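PDB 4HVL: membrane-anchored mycosin mycp1 from Mycobacterium thermoresistibile, which probably cleaves proteins as a subtilisin-like serine endopeptidase and is an essential component of the ESX-1 type VII secretion system. Local coordinates for residues 102-107 with 294-299; 279-284 with 316-321; 7-12 with 199-204; 157-162 with 245-250. All coordinates share one frame; numbering follows the deposited sequence.

Contact 1: residues 102-107 with 294-299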
loop_
_atom_site.group_PDB
_atom_site.type_symbol
_atom_site.label_atom_id
_atom_site.label_comp_id
_atom_site.label_asym_id
_atom_site.label_seq_id
_atom_site.Cartn_x
_atom_site.Cartn_y
_atom_site.Cartn_z
ATOM N N GLY A 102 3.515 -8.024 -5.748
ATOM C CA GLY A 102 2.084 -7.772 -5.831
ATOM C C GLY A 102 1.220 -8.990 -5.545
ATOM O O GLY A 102 0.155 -8.892 -4.931
ATOM N N THR A 103 1.691 -10.148 -5.974
ATOM C CA THR A 103 0.984 -11.391 -5.693
ATOM C C THR A 103 0.875 -11.569 -4.178
ATOM O O THR A 103 -0.169 -11.955 -3.655
ATOM C CB THR A 103 1.735 -12.588 -6.309
ATOM O OG1 THR A 103 1.850 -12.383 -7.731
ATOM C CG2 THR A 103 0.982 -13.873 -6.041
ATOM N N LEU A 104 1.961 -11.266 -3.486
ATOM C CA LEU A 104 2.027 -11.445 -2.016
ATOM C C LEU A 104 1.152 -10.418 -1.312
ATOM O O LEU A 104 0.415 -10.760 -0.413
ATOM C CB LEU A 104 3.468 -11.393 -1.513
ATOM C CG LEU A 104 4.331 -12.639 -1.773
ATOM C CD1 LEU A 104 4.562 -12.919 -3.252
ATOM C CD2 LEU A 104 5.673 -12.515 -1.073
ATOM N N THR A 105 1.231 -9.159 -1.726
ATOM C CA THR A 105 0.318 -8.123 -1.218
ATOM C C THR A 105 -1.155 -8.544 -1.313
ATOM O O THR A 105 -1.886 -8.533 -0.314
ATOM C CB THR A 105 0.507 -6.823 -2.005
ATOM O OG1 THR A 105 1.887 -6.484 -1.977
ATOM C CG2 THR A 105 -0.302 -5.682 -1.403
ATOM N N ALA A 106 -1.561 -8.939 -2.518
ATOM C CA ALA A 106 -2.936 -9.374 -2.753
ATOM C C ALA A 106 -3.315 -10.542 -1.844
ATOM O O ALA A 106 -4.454 -10.580 -1.331
ATOM C CB ALA A 106 -3.156 -9.734 -4.225
ATOM N N SER A 107 -2.362 -11.455 -1.605
ATOM C CA SER A 107 -2.628 -12.619 -0.743
ATOM C C SER A 107 -2.889 -12.223 0.706
ATOM O O SER A 107 -3.720 -12.844 1.379
ATOM C CB SER A 107 -1.516 -13.666 -0.811
ATOM O OG SER A 107 -0.375 -13.292 -0.053
ATOM N N GLU A 294 0.763 -20.974 -2.924
ATOM C CA GLU A 294 1.589 -21.706 -1.951
ATOM C C GLU A 294 2.147 -20.754 -0.896
ATOM O O GLU A 294 2.548 -19.639 -1.219
ATOM C CB GLU A 294 2.752 -22.430 -2.684
ATOM C CG GLU A 294 4.007 -21.605 -3.016
ATOM C CD GLU A 294 3.895 -20.597 -4.170
ATOM O OE1 GLU A 294 2.797 -20.369 -4.704
ATOM O OE2 GLU A 294 4.943 -20.018 -4.576
ATOM N N PRO A 295 2.209 -21.191 0.369
ATOM C CA PRO A 295 2.761 -20.283 1.369
ATOM C C PRO A 295 4.239 -19.937 1.091
ATOM O O PRO A 295 5.015 -20.797 0.662
ATOM C CB PRO A 295 2.606 -21.041 2.695
ATOM C CG PRO A 295 2.091 -22.393 2.376
ATOM C CD PRO A 295 1.816 -22.506 0.919
ATOM N N VAL A 296 4.582 -18.664 1.283
ATOM C CA VAL A 296 5.942 -18.194 1.147
ATOM C C VAL A 296 6.314 -17.259 2.298
ATOM O O VAL A 296 5.446 -16.589 2.873
ATOM C CB VAL A 296 6.161 -17.436 -0.181
ATOM C CG1 VAL A 296 6.151 -18.399 -1.358
ATOM C CG2 VAL A 296 5.139 -16.299 -0.360
ATOM N N ASN A 297 7.613 -17.173 2.586
ATOM C CA ASN A 297 8.123 -16.287 3.636
ATOM C C ASN A 297 9.558 -15.785 3.426
ATOM O O ASN A 297 10.179 -15.298 4.364
ATOM C CB ASN A 297 7.984 -16.975 5.008
ATOM C CG ASN A 297 8.919 -18.150 5.172
ATOM O OD1 ASN A 297 9.638 -18.529 4.241
ATOM N ND2 ASN A 297 8.918 -18.744 6.365
ATOM N N ALA A 298 10.063 -15.890 2.189
ATOM C CA ALA A 298 11.400 -15.453 1.846
ATOM C C ALA A 298 11.429 -14.974 0.404
ATOM O O ALA A 298 10.630 -15.416 -0.431
ATOM C CB ALA A 298 12.389 -16.595 2.014
ATOM N N LEU A 299 12.380 -14.091 0.131
ATOM C CA LEU A 299 12.661 -13.597 -1.199
ATOM C C LEU A 299 14.144 -13.727 -1.481
ATOM O O LEU A 299 14.964 -13.778 -0.548
ATOM C CB LEU A 299 12.260 -12.123 -1.280
ATOM C CG LEU A 299 10.771 -11.926 -1.046
ATOM C CD1 LEU A 299 10.459 -10.466 -0.850
ATOM C CD2 LEU A 299 9.965 -12.534 -2.197
#
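With its CG turned opposite the carbonyl carbon (chi1 -76°), L104 sends its branched end away from helix 102-110 toward V296. The valine has CG1 opposite its own carbonyl carbon (chi1 -72°), which leaves CG2 between the backbone N and that carbon, facing the leucine. The touch is methyl to methyl, L104 CD2 to V296 CG2 at 3.9 Å, and the two side chains run across each other at about a right angle. Roughly at right angles to that touch, the same CD2 has L299 CD2 at 4.4 Å, a looser approach. V296 and L299 both point at the helix although three residues apart, because the strand is interrupted between them: N297 and A298 both face T33 in a classic beta bulge. A288 and F313 also pack on L104. One turn along the helix, S107 OG donates to L104 O at 2.7 Å and accepts from L289 N. The helix is the one that follows H101, the predicted charge-relay histidine of the subtilisin fold, and T105 OG1 bonds D70 OD2, the predicted charge-relay aspartate. The touch between the segments is purely apolar, so it adds close packing without direction, while backbone bonds of V296 to A288 and L299 to V306 hold the strand in its own sheet.

Contact 2: residues 279-284 with 316-321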
loop_
_atom_site.group_PDB
_atom_site.type_symbol
_atom_site.label_atom_id
_atom_site.label_comp_id
_atom_site.label_asym_id
_atom_site.label_seq_id
_atom_site.Cartn_x
_atom_site.Cartn_y
_atom_site.Cartn_z
ATOM N N ALA A 279 -1.772 5.356 10.812
ATOM C CA ALA A 279 -1.932 4.077 11.457
ATOM C C ALA A 279 -0.745 3.179 11.128
ATOM O O ALA A 279 0.139 3.552 10.331
ATOM C CB ALA A 279 -3.215 3.427 10.984
ATOM N N ALA A 280 -0.728 2.004 11.747
ATOM C CA ALA A 280 0.296 1.017 11.461
ATOM C C ALA A 280 -0.226 -0.408 11.516
ATOM O O ALA A 280 -1.321 -0.675 12.022
ATOM C CB ALA A 280 1.467 1.181 12.420
ATOM N N ALA A 281 0.584 -1.315 10.972
ATOM C CA ALA A 281 0.248 -2.713 10.904
ATOM C C ALA A 281 1.522 -3.563 10.639
ATOM O O ALA A 281 2.587 -3.010 10.366
ATOM C CB ALA A 281 -0.811 -2.919 9.829
ATOM N N PRO A 282 1.431 -4.905 10.779
ATOM C CA PRO A 282 2.626 -5.728 10.639
ATOM C C PRO A 282 3.295 -5.563 9.270
ATOM O O PRO A 282 2.613 -5.531 8.241
ATOM C CB PRO A 282 2.083 -7.129 10.801
ATOM C CG PRO A 282 0.959 -6.943 11.764
ATOM C CD PRO A 282 0.294 -5.707 11.234
ATOM N N ALA A 283 4.615 -5.459 9.289
ATOM C CA ALA A 283 5.405 -5.154 8.093
ATOM C C ALA A 283 6.731 -5.931 8.015
ATOM O O ALA A 283 7.517 -5.696 7.097
ATOM C CB ALA A 283 5.680 -3.657 8.071
ATOM N N GLU A 284 6.974 -6.848 8.955
ATOM C CA GLU A 284 8.227 -7.605 9.025
ATOM C C GLU A 284 7.923 -9.101 9.180
ATOM O O GLU A 284 6.887 -9.483 9.731
ATOM C CB GLU A 284 9.070 -7.156 10.233
ATOM C CG GLU A 284 9.436 -5.684 10.279
ATOM C CD GLU A 284 10.079 -5.289 11.606
ATOM O OE1 GLU A 284 10.737 -6.139 12.259
ATOM O OE2 GLU A 284 9.908 -4.131 12.018
ATOM N N ALA A 316 -1.484 -3.442 3.193
ATOM C CA ALA A 316 -2.323 -4.583 2.809
ATOM C C ALA A 316 -3.202 -5.038 3.963
ATOM O O ALA A 316 -4.389 -5.285 3.755
ATOM C CB ALA A 316 -1.486 -5.746 2.258
ATOM N N TYR A 317 -2.657 -5.150 5.178
ATOM C CA TYR A 317 -3.523 -5.515 6.332
ATOM C C TYR A 317 -4.661 -4.503 6.545
ATOM O O TYR A 317 -5.794 -4.904 6.791
ATOM C CB TYR A 317 -2.744 -5.694 7.647
ATOM C CG TYR A 317 -1.911 -6.927 7.662
ATOM C CD1 TYR A 317 -2.479 -8.162 7.843
ATOM C CD2 TYR A 317 -0.541 -6.860 7.480
ATOM C CE1 TYR A 317 -1.713 -9.298 7.825
ATOM C CE2 TYR A 317 0.236 -7.988 7.483
ATOM C CZ TYR A 317 -0.361 -9.200 7.652
ATOM O OH TYR A 317 0.417 -10.316 7.630
ATOM N N VAL A 318 -4.360 -3.208 6.422
ATOM C CA VAL A 318 -5.354 -2.147 6.623
ATOM C C VAL A 318 -6.419 -2.151 5.512
ATOM O O VAL A 318 -7.604 -1.979 5.808
ATOM C CB VAL A 318 -4.680 -0.748 6.744
ATOM C CG1 VAL A 318 -5.696 0.370 6.886
ATOM C CG2 VAL A 318 -3.738 -0.726 7.937
ATOM N N SER A 319 -6.014 -2.327 4.257
ATOM C CA SER A 319 -6.968 -2.498 3.155
ATOM C C SER A 319 -7.922 -3.677 3.375
ATOM O O SER A 319 -9.115 -3.562 3.167
ATOM C CB SER A 319 -6.251 -2.661 1.824
ATOM O OG SER A 319 -5.579 -1.458 1.504
ATOM N N GLY A 320 -7.379 -4.801 3.800
ATOM C CA GLY A 320 -8.201 -5.920 4.233
ATOM C C GLY A 320 -9.223 -5.571 5.294
ATOM O O GLY A 320 -10.393 -5.945 5.173
ATOM N N LEU A 321 -8.780 -4.876 6.343
ATOM C CA LEU A 321 -9.665 -4.424 7.406
ATOM C C LEU A 321 -10.740 -3.490 6.887
ATOM O O LEU A 321 -11.887 -3.611 7.273
ATOM C CB LEU A 321 -8.891 -3.706 8.506
ATOM C CG LEU A 321 -9.789 -3.214 9.645
ATOM C CD1 LEU A 321 -10.736 -4.309 10.132
ATOM C CD2 LEU A 321 -8.872 -2.766 10.776
#
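The side chains of P282 and Y317 cross at about a right angle, yet their rings lie nearly parallel, the pyrrolidine set above the tyrosine plane by its CD2-CE2 rim. P282 CB comes to 3.9 Å from Y317 CE2, and P282 CD to 4.0 Å from Y317 CD2. P282 O, by contrast, meets the ring at its edge, near the plane, 3.5 Å from Y317 CE2. The tyrosine reaches there because its CG stands opposite the carbonyl carbon (chi1 -71°). At the root of the tyrosine, A281 CB touches Y317 CB at 4.0 Å and V318 CG2 at 4.1 Å. This is helix-on-sheet packing in the subtilisin fold: strand 277-282 is an outermost strand of the seven-stranded parallel sheet, and helix 311-328, which carries S312, the predicted charge-relay serine, in its first turn, runs across it. The short axes pass 8.1 Å apart at 107°, a close approach in keeping with the small alanines on the strand. A46 and L50 of helix 45-50 also pack on Y317, W45 and A46 pack on P282, and L256 and V258 of the next strand continue the apolar surface around V318.

Contact 3: residues 7-12 with 199-204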
loop_
_atom_site.group_PDB
_atom_site.type_symbol
_atom_site.label_atom_id
_atom_site.label_comp_id
_atom_site.label_asym_id
_atom_site.label_seq_id
_atom_site.Cartn_x
_atom_site.Cartn_y
_atom_site.Cartn_z
ATOM N N ILE A 7 -5.442 20.367 -2.874
ATOM C CA ILE A 7 -6.068 19.556 -3.914
ATOM C C ILE A 7 -6.749 20.460 -4.941
ATOM O O ILE A 7 -7.504 21.352 -4.573
ATOM C CB ILE A 7 -7.145 18.624 -3.301
ATOM C CG1 ILE A 7 -6.573 17.815 -2.123
ATOM C CG2 ILE A 7 -7.737 17.705 -4.365
ATOM C CD1 ILE A 7 -5.415 16.919 -2.475
ATOM N N ASP A 8 -6.466 20.231 -6.219
ATOM C CA ASP A 8 -7.191 20.864 -7.310
ATOM C C ASP A 8 -8.064 19.803 -8.005
ATOM O O ASP A 8 -7.581 19.054 -8.864
ATOM C CB ASP A 8 -6.223 21.506 -8.318
ATOM C CG ASP A 8 -6.949 22.120 -9.536
ATOM O OD1 ASP A 8 -8.202 22.174 -9.559
ATOM O OD2 ASP A 8 -6.257 22.527 -10.488
ATOM N N PRO A 9 -9.364 19.771 -7.667
ATOM C CA PRO A 9 -10.275 18.788 -8.230
ATOM C C PRO A 9 -10.393 18.836 -9.753
ATOM O O PRO A 9 -10.752 17.833 -10.354
ATOM C CB PRO A 9 -11.633 19.121 -7.588
ATOM C CG PRO A 9 -11.381 20.114 -6.542
ATOM C CD PRO A 9 -10.065 20.755 -6.824
ATOM N N ALA A 10 -10.121 19.975 -10.378
ATOM C CA ALA A 10 -10.257 20.059 -11.822
ATOM C C ALA A 10 -9.104 19.381 -12.570
ATOM O O ALA A 10 -9.154 19.242 -13.783
ATOM C CB ALA A 10 -10.392 21.505 -12.255
ATOM N N ALA A 11 -8.079 18.939 -11.859
ATOM C CA ALA A 11 -6.891 18.416 -12.503
ATOM C C ALA A 11 -6.884 16.905 -12.581
ATOM O O ALA A 11 -5.823 16.308 -12.556
ATOM C CB ALA A 11 -5.661 18.901 -11.774
ATOM N N VAL A 12 -8.051 16.281 -12.727
ATOM C CA VAL A 12 -8.117 14.813 -12.823
ATOM C C VAL A 12 -7.533 14.383 -14.163
ATOM O O VAL A 12 -7.966 14.860 -15.186
ATOM C CB VAL A 12 -9.566 14.281 -12.674
ATOM C CG1 VAL A 12 -9.627 12.765 -12.826
ATOM C CG2 VAL A 12 -10.136 14.667 -11.320
ATOM N N ALA A 199 -6.708 12.778 -8.465
ATOM C CA ALA A 199 -7.136 11.389 -8.628
ATOM C C ALA A 199 -7.589 10.806 -7.303
ATOM O O ALA A 199 -8.602 10.126 -7.246
ATOM C CB ALA A 199 -6.026 10.546 -9.219
ATOM N N VAL A 200 -6.847 11.083 -6.232
ATOM C CA VAL A 200 -7.199 10.573 -4.910
ATOM C C VAL A 200 -8.547 11.143 -4.513
ATOM O O VAL A 200 -9.444 10.407 -4.058
ATOM C CB VAL A 200 -6.109 10.922 -3.860
ATOM C CG1 VAL A 200 -6.556 10.530 -2.469
ATOM C CG2 VAL A 200 -4.789 10.201 -4.169
ATOM N N ASN A 201 -8.714 12.453 -4.716
ATOM C CA ASN A 201 -9.992 13.125 -4.438
ATOM C C ASN A 201 -11.169 12.515 -5.191
ATOM O O ASN A 201 -12.234 12.336 -4.613
ATOM C CB ASN A 201 -9.886 14.613 -4.760
ATOM C CG ASN A 201 -11.143 15.391 -4.383
ATOM O OD1 ASN A 201 -11.493 15.491 -3.222
ATOM N ND2 ASN A 201 -11.809 15.958 -5.376
ATOM N N TYR A 202 -10.976 12.237 -6.481
ATOM C CA TYR A 202 -11.995 11.612 -7.335
ATOM C C TYR A 202 -12.364 10.222 -6.805
ATOM O O TYR A 202 -13.549 9.901 -6.671
ATOM C CB TYR A 202 -11.419 11.555 -8.746
ATOM C CG TYR A 202 -12.161 10.824 -9.854
ATOM C CD1 TYR A 202 -13.036 11.494 -10.689
ATOM C CD2 TYR A 202 -11.893 9.488 -10.116
ATOM C CE1 TYR A 202 -13.658 10.842 -11.733
ATOM C CE2 TYR A 202 -12.502 8.821 -11.146
ATOM C CZ TYR A 202 -13.380 9.502 -11.961
ATOM O OH TYR A 202 -13.983 8.833 -12.978
ATOM N N ALA A 203 -11.362 9.411 -6.476
ATOM C CA ALA A 203 -11.621 8.081 -5.924
ATOM C C ALA A 203 -12.443 8.140 -4.644
ATOM O O ALA A 203 -13.410 7.389 -4.474
ATOM C CB ALA A 203 -10.317 7.323 -5.671
ATOM N N VAL A 204 -12.086 9.066 -3.767
ATOM C CA VAL A 204 -12.678 9.127 -2.427
ATOM C C VAL A 204 -14.010 9.867 -2.414
ATOM O O VAL A 204 -14.951 9.409 -1.764
ATOM C CB VAL A 204 -11.698 9.792 -1.441
ATOM C CG1 VAL A 204 -12.409 10.343 -0.247
ATOM C CG2 VAL A 204 -10.622 8.796 -1.038
HETATM O O HOH W 1 -10.887 15.384 -8.056
#
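This is a surface contact, in which the irregular N-terminal segment 7-12 lies along the outer side of helix 194-206 with I7 and V12 directed at the helix and P9 lying beside them. I7 leads with its CG2 branch, which rests 3.8 Å from N201 CB, the two side chains meeting at a slant. N201 has its CG opposite the backbone N (chi1 -175°), an arrangement that carries the amide past I7 to P9, where ND2 stands 3.9 Å from P9 CB. That nitrogen also donates to a water at 2.9 Å, and the water returns a weak bond to P9 O at 3.4 Å. The other end of the amide, OD1, pairs with H205 ND1. Between I7 and V12 the chain bends through an Asx turn: D8 OD1 accepts from A10 N at 3.0 Å, met from well above the carboxylate plane. The bend brings V12 back to the helix, where its CG1 lies over one face of the Y202 ring, displaced toward the rim and 4.2 Å from CD1. Y202 OH is held by N171 OD1, and V167 of helix 154-171 packs against V12. Farther along the same N-terminal arm, D15 joins H168 in binding a zinc ion.

Contact 4: residues 157-162 with 245-250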
loop_
_atom_site.group_PDB
_atom_site.type_symbol
_atom_site.label_atom_id
_atom_site.label_comp_id
_atom_site.label_asym_id
_atom_site.label_seq_id
_atom_site.Cartn_x
_atom_site.Cartn_y
_atom_site.Cartn_z
ATOM N N GLY A 157 7.514 10.899 -13.638
ATOM C CA GLY A 157 6.788 10.039 -14.565
ATOM C C GLY A 157 5.980 8.980 -13.849
ATOM O O GLY A 157 4.827 8.716 -14.191
ATOM N N SER A 158 6.588 8.360 -12.849
ATOM C CA SER A 158 5.910 7.344 -12.057
ATOM C C SER A 158 4.673 7.940 -11.323
ATOM O O SER A 158 3.620 7.315 -11.233
ATOM C CB SER A 158 6.916 6.693 -11.109
ATOM O OG SER A 158 6.290 5.924 -10.111
ATOM N N LEU A 159 4.780 9.171 -10.862
ATOM C CA LEU A 159 3.626 9.851 -10.235
ATOM C C LEU A 159 2.544 10.233 -11.258
ATOM O O LEU A 159 1.351 10.178 -10.961
ATOM C CB LEU A 159 4.080 11.070 -9.441
ATOM C CG LEU A 159 4.762 10.746 -8.106
ATOM C CD1 LEU A 159 5.440 11.983 -7.533
ATOM C CD2 LEU A 159 3.792 10.192 -7.081
ATOM N N ARG A 160 2.949 10.589 -12.468
ATOM C CA ARG A 160 1.961 10.794 -13.513
ATOM C C ARG A 160 1.199 9.497 -13.848
ATOM O O ARG A 160 -0.034 9.518 -13.968
ATOM C CB ARG A 160 2.597 11.443 -14.744
ATOM C CG ARG A 160 2.911 12.927 -14.548
ATOM C CD ARG A 160 3.240 13.586 -15.874
ATOM N NE ARG A 160 4.480 13.038 -16.385
ATOM C CZ ARG A 160 5.692 13.510 -16.091
ATOM N NH1 ARG A 160 5.831 14.559 -15.299
ATOM N NH2 ARG A 160 6.778 12.935 -16.606
ATOM N N SER A 161 1.899 8.368 -13.996
ATOM C CA SER A 161 1.199 7.073 -14.267
ATOM C C SER A 161 0.342 6.589 -13.072
ATOM O O SER A 161 -0.717 5.963 -13.245
ATOM C CB SER A 161 2.188 5.992 -14.710
ATOM O OG SER A 161 2.997 5.562 -13.646
ATOM N N LEU A 162 0.802 6.889 -11.866
ATOM C CA LEU A 162 0.046 6.597 -10.675
ATOM C C LEU A 162 -1.286 7.347 -10.632
ATOM O O LEU A 162 -2.309 6.780 -10.257
ATOM C CB LEU A 162 0.853 6.975 -9.430
ATOM C CG LEU A 162 0.098 6.657 -8.149
ATOM C CD1 LEU A 162 -0.085 5.149 -8.007
ATOM C CD2 LEU A 162 0.814 7.251 -6.950
ATOM N N ILE A 245 9.227 14.267 0.953
ATOM C CA ILE A 245 7.828 14.052 0.628
ATOM C C ILE A 245 7.679 12.594 0.178
ATOM O O ILE A 245 8.496 12.106 -0.616
ATOM C CB ILE A 245 7.371 15.000 -0.509
ATOM C CG1 ILE A 245 7.524 16.471 -0.085
ATOM C CG2 ILE A 245 5.948 14.689 -0.978
ATOM C CD1 ILE A 245 6.831 16.808 1.225
ATOM N N VAL A 246 6.684 11.900 0.723
ATOM C CA VAL A 246 6.259 10.581 0.240
ATOM C C VAL A 246 4.849 10.724 -0.334
ATOM O O VAL A 246 3.927 11.213 0.356
ATOM C CB VAL A 246 6.256 9.529 1.376
ATOM C CG1 VAL A 246 5.930 8.146 0.825
ATOM C CG2 VAL A 246 7.611 9.503 2.089
ATOM N N SER A 247 4.676 10.324 -1.588
ATOM C CA SER A 247 3.380 10.464 -2.275
ATOM C C SER A 247 2.904 9.105 -2.786
ATOM O O SER A 247 3.694 8.351 -3.331
ATOM C CB SER A 247 3.485 11.422 -3.467
ATOM O OG SER A 247 2.210 11.674 -4.061
ATOM N N PRO A 248 1.598 8.823 -2.675
ATOM C CA PRO A 248 0.498 9.706 -2.262
ATOM C C PRO A 248 0.267 9.721 -0.739
ATOM O O PRO A 248 -0.739 10.257 -0.266
ATOM C CB PRO A 248 -0.697 9.096 -2.977
ATOM C CG PRO A 248 -0.399 7.636 -2.921
ATOM C CD PRO A 248 1.087 7.523 -3.144
ATOM N N ALA A 249 1.206 9.150 0.016
ATOM C CA ALA A 249 1.105 9.108 1.498
ATOM C C ALA A 249 0.702 10.446 2.122
ATOM O O ALA A 249 -0.059 10.474 3.108
ATOM C CB ALA A 249 2.432 8.646 2.102
ATOM N N TRP A 250 1.247 11.532 1.562
ATOM C CA TRP A 250 1.090 12.868 2.093
ATOM C C TRP A 250 -0.238 13.529 1.849
ATOM O O TRP A 250 -0.437 14.637 2.317
ATOM C CB TRP A 250 2.237 13.783 1.631
ATOM C CG TRP A 250 2.187 14.353 0.225
ATOM C CD1 TRP A 250 1.770 13.722 -0.912
ATOM C CD2 TRP A 250 2.600 15.660 -0.181
ATOM N NE1 TRP A 250 1.888 14.547 -1.985
ATOM C CE2 TRP A 250 2.390 15.748 -1.574
ATOM C CE3 TRP A 250 3.100 16.777 0.504
ATOM C CZ2 TRP A 250 2.672 16.906 -2.310
ATOM C CZ3 TRP A 250 3.389 17.936 -0.218
ATOM C CH2 TRP A 250 3.181 17.993 -1.617
#
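Two pairs make this contact, L159 with S247 and L162 with P248. Starting at its CB, L159 leaves helix 154-171 at a slant to the strand rather than straight at it. Its CG, opposite the carbonyl carbon (chi1 -75°), carries the chain on; chi2 of 168° extends CD1 away from CA and leaves CD2 as the branch that reaches S247, 3.7 Å from S247 OG and 3.8 Å from S247 CB. A183 and Y185 of strand 183-186, which pairs antiparallel with 244-247, also pack on this leucine. S247 OG is opposite its own backbone N (chi1 -174°); its bond is to E193 OE1, so the leucine methyl merely lies against the hydroxyl. One turn along the helix, L162 extends with CG opposite the backbone N and sets CD2 against P248 CD at 3.8 Å, the side chains crossing at about a right angle. A cis peptide before P248 turns the chain out of the strand at this point, and V196 of helix 194-206 packs on both S247 and P248. L162 also lies beside H133 and E181, which with T134 bind a zinc ion. The leucines thus meet S247 and the proline after it by van der Waals contact, while the buried hydroxyl has its polar need met by E193; L162 borders the metal site without being one of its ligands.

Overall arrangement
From the N terminus, the arm at 7-12 reaches across to 199-204, so contact 3 closes the first long loop and ties that arm to helix 194-206. Contact 1 opens inside this loop at 102-107 and closes at 294-299, crossing contact 3 and joining helix 102-110 to the small antiparallel sheet. Contact 4 also crosses contact 3 but is nested within contact 1; it ties helix 154-171 to the end of strand 244-247. Contact 2 opens before contact 1 closes, crossing it, and ties edge strand 277-282 of the parallel sheet to helix 311-328; the two touch where A316 CB packs on T105 O. Contacts 3 and 4 lie on one side of the chain's centre, opposite contact 1.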